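Local coordinates for protein cysteine desulfurase (Thermococcus onnurineus, PDB 5B89) that probably uses pyridoxal 5'-phosphate to strip sulfur from L-cysteine, handing it to a sulfur carrier and releasing L-alanine, at residues I120-K126 / K171-L177. Sequence-based numbering, arbitrary orientation.
Sequences IFKRGDK and KIKGAKL
K126 lays its side chain along the turn 172-175 that follows helix 165-172, its CE 3.8 Å from G174 C and 4.1 Å from A175 CB. The site is the end of the seven-stranded mixed sheet in the large domain of a class-V aminotransferase fold where the neighbouring parallel strands 126-129 and 177-181 begin; helix 165-172 lies in the beta-alpha-beta crossover from strand 151-154 to strand 177-181, which passes over strand 126-129 between them. With chi1 t, chi2 t, chi3 p and chi4 t, K126 brings NZ to two carbonyls at and just past the helix end, giving hydrogen bonds of 2.8 Å to K171 O and 3.0 Å to K173 O. Both loops enter their strands through type II turns, K122-D125 and I172-A175, with G124 (84/-6) and G174 (81/0) at the third positions; D125 N to K122 O is 3.0 Å, A175 N to I172 O 2.8 Å. The CA atoms of K126 and A175 lie 4.9 Å apart, and K176 N donates to K126 O at 2.9 Å, just ahead of the strand pairing in which L177 bonds V128. K176 (chi1 t, chi2 p) points back across 120-126: CG sits 3.6 Å from F121 CE1, CE 3.6 Å from I120 CD1. L177 CB meets the edge of the F121 ring, 4.0 Å from CZ, while L177 also packs on I206 and V208 of strand 206-210. D125 OD2 accepts from K122 N at 2.9 Å. K176 NZ stays 4.4 Å from that OD2, beyond a salt bridge, and a water links them, 2.6 Å from D125 OD2 and 3.0 Å from K176 NZ.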
# COMPACT_ATOMS: atom_id res chain seq x y z
N ILE B 120 -9.37 23.49 3.18
CA ILE B 120 -8.91 24.84 2.90
C ILE B 120 -9.81 25.57 1.91
O ILE B 120 -9.69 26.78 1.77
CB ILE B 120 -7.46 24.91 2.39
CG1 ILE B 120 -7.28 24.45 0.93
CG2 ILE B 120 -6.55 24.12 3.29
CD1 ILE B 120 -5.88 24.74 0.34
N PHE B 121 -10.61 24.86 1.17
CA PHE B 121 -11.39 25.44 0.11
C PHE B 121 -12.71 26.05 0.55
O PHE B 121 -13.33 25.57 1.43
CB PHE B 121 -11.67 24.38 -0.97
CG PHE B 121 -10.45 23.89 -1.69
CD1 PHE B 121 -9.96 24.55 -2.77
CD2 PHE B 121 -9.80 22.77 -1.27
CE1 PHE B 121 -8.84 24.12 -3.43
CE2 PHE B 121 -8.67 22.34 -1.90
CZ PHE B 121 -8.18 23.03 -2.97
N LYS B 122 -13.09 27.11 -0.15
CA LYS B 122 -14.34 27.82 0.06
C LYS B 122 -15.13 27.72 -1.23
O LYS B 122 -14.55 27.68 -2.26
CB LYS B 122 -14.03 29.29 0.35
CG LYS B 122 -15.18 30.24 0.23
CD LYS B 122 -14.79 31.67 0.60
CE LYS B 122 -16.04 32.39 1.06
NZ LYS B 122 -15.90 33.72 1.71
N ARG B 123 -16.44 27.69 -1.15
CA ARG B 123 -17.29 27.67 -2.35
C ARG B 123 -16.81 28.76 -3.32
O ARG B 123 -16.56 29.86 -2.92
CB ARG B 123 -18.76 27.90 -1.97
CG ARG B 123 -19.73 27.94 -3.13
CD ARG B 123 -21.19 27.80 -2.70
NE ARG B 123 -21.52 26.44 -2.35
CZ ARG B 123 -21.90 25.51 -3.22
NH1 ARG B 123 -22.06 25.80 -4.50
NH2 ARG B 123 -22.14 24.29 -2.80
N GLY B 124 -16.70 28.41 -4.60
CA GLY B 124 -16.19 29.29 -5.61
C GLY B 124 -14.69 29.42 -5.83
O GLY B 124 -14.22 30.13 -6.75
N ASP B 125 -13.90 28.78 -4.96
CA ASP B 125 -12.44 28.75 -5.17
C ASP B 125 -12.20 27.91 -6.44
O ASP B 125 -13.08 27.13 -6.84
CB ASP B 125 -11.71 28.10 -4.02
CG ASP B 125 -11.53 28.97 -2.80
OD1 ASP B 125 -11.85 30.20 -2.89
OD2 ASP B 125 -11.03 28.43 -1.76
N LYS B 126 -11.04 28.14 -6.99
CA LYS B 126 -10.63 27.57 -8.24
C LYS B 126 -9.45 26.63 -8.16
O LYS B 126 -8.50 26.92 -7.55
CB LYS B 126 -10.25 28.73 -9.18
CG LYS B 126 -9.82 28.35 -10.58
CD LYS B 126 -9.74 29.53 -11.53
CE LYS B 126 -8.81 30.59 -11.06
NZ LYS B 126 -8.52 31.53 -12.14
N LYS B 171 -5.16 31.52 -16.17
CA LYS B 171 -5.94 30.64 -15.35
C LYS B 171 -5.41 30.48 -13.93
O LYS B 171 -6.18 30.35 -13.04
CB LYS B 171 -6.01 29.27 -15.99
CG LYS B 171 -6.76 29.24 -17.32
CD LYS B 171 -7.87 28.26 -17.25
CE LYS B 171 -8.87 28.45 -18.37
NZ LYS B 171 -8.31 28.07 -19.69
N ILE B 172 -4.10 30.51 -13.78
CA ILE B 172 -3.48 30.22 -12.46
C ILE B 172 -3.63 31.47 -11.53
O ILE B 172 -3.70 31.32 -10.32
CB ILE B 172 -2.03 29.82 -12.60
CG1 ILE B 172 -2.00 28.44 -13.31
CG2 ILE B 172 -1.33 29.75 -11.26
CD1 ILE B 172 -0.59 28.04 -13.71
N LYS B 173 -3.73 32.67 -12.12
CA LYS B 173 -4.01 33.88 -11.31
C LYS B 173 -5.35 33.68 -10.61
O LYS B 173 -6.36 33.34 -11.20
CB LYS B 173 -4.02 35.13 -12.23
CG LYS B 173 -4.39 36.43 -11.45
CD LYS B 173 -4.73 37.56 -12.43
CE LYS B 173 -5.15 38.84 -11.70
NZ LYS B 173 -4.11 39.32 -10.75
N GLY B 174 -5.32 33.83 -9.28
CA GLY B 174 -6.53 33.59 -8.50
C GLY B 174 -6.84 32.13 -8.17
O GLY B 174 -7.86 31.87 -7.57
N ALA B 175 -5.99 31.18 -8.63
CA ALA B 175 -6.30 29.81 -8.30
C ALA B 175 -5.85 29.48 -6.85
O ALA B 175 -4.80 29.93 -6.45
CB ALA B 175 -5.52 28.90 -9.26
N LYS B 176 -6.61 28.61 -6.16
CA LYS B 176 -6.21 28.14 -4.87
C LYS B 176 -5.15 27.02 -4.97
O LYS B 176 -4.24 26.94 -4.12
CB LYS B 176 -7.44 27.67 -4.11
CG LYS B 176 -7.21 27.20 -2.67
CD LYS B 176 -7.25 28.43 -1.84
CE LYS B 176 -7.17 28.07 -0.38
NZ LYS B 176 -7.25 29.39 0.34
N LEU B 177 -5.32 26.21 -6.00
CA LEU B 177 -4.45 25.00 -6.16
C LEU B 177 -4.38 24.74 -7.67
O LEU B 177 -5.35 24.86 -8.39
CB LEU B 177 -5.05 23.86 -5.38
CG LEU B 177 -4.21 22.53 -5.39
CD1 LEU B 177 -4.33 21.80 -4.04
CD2 LEU B 177 -4.59 21.62 -6.52
O HOH W 1 -10.21 29.68 0.39
O HOH W 2 -7.86 28.53 3.18
O HOH W 3 -9.53 30.37 -5.94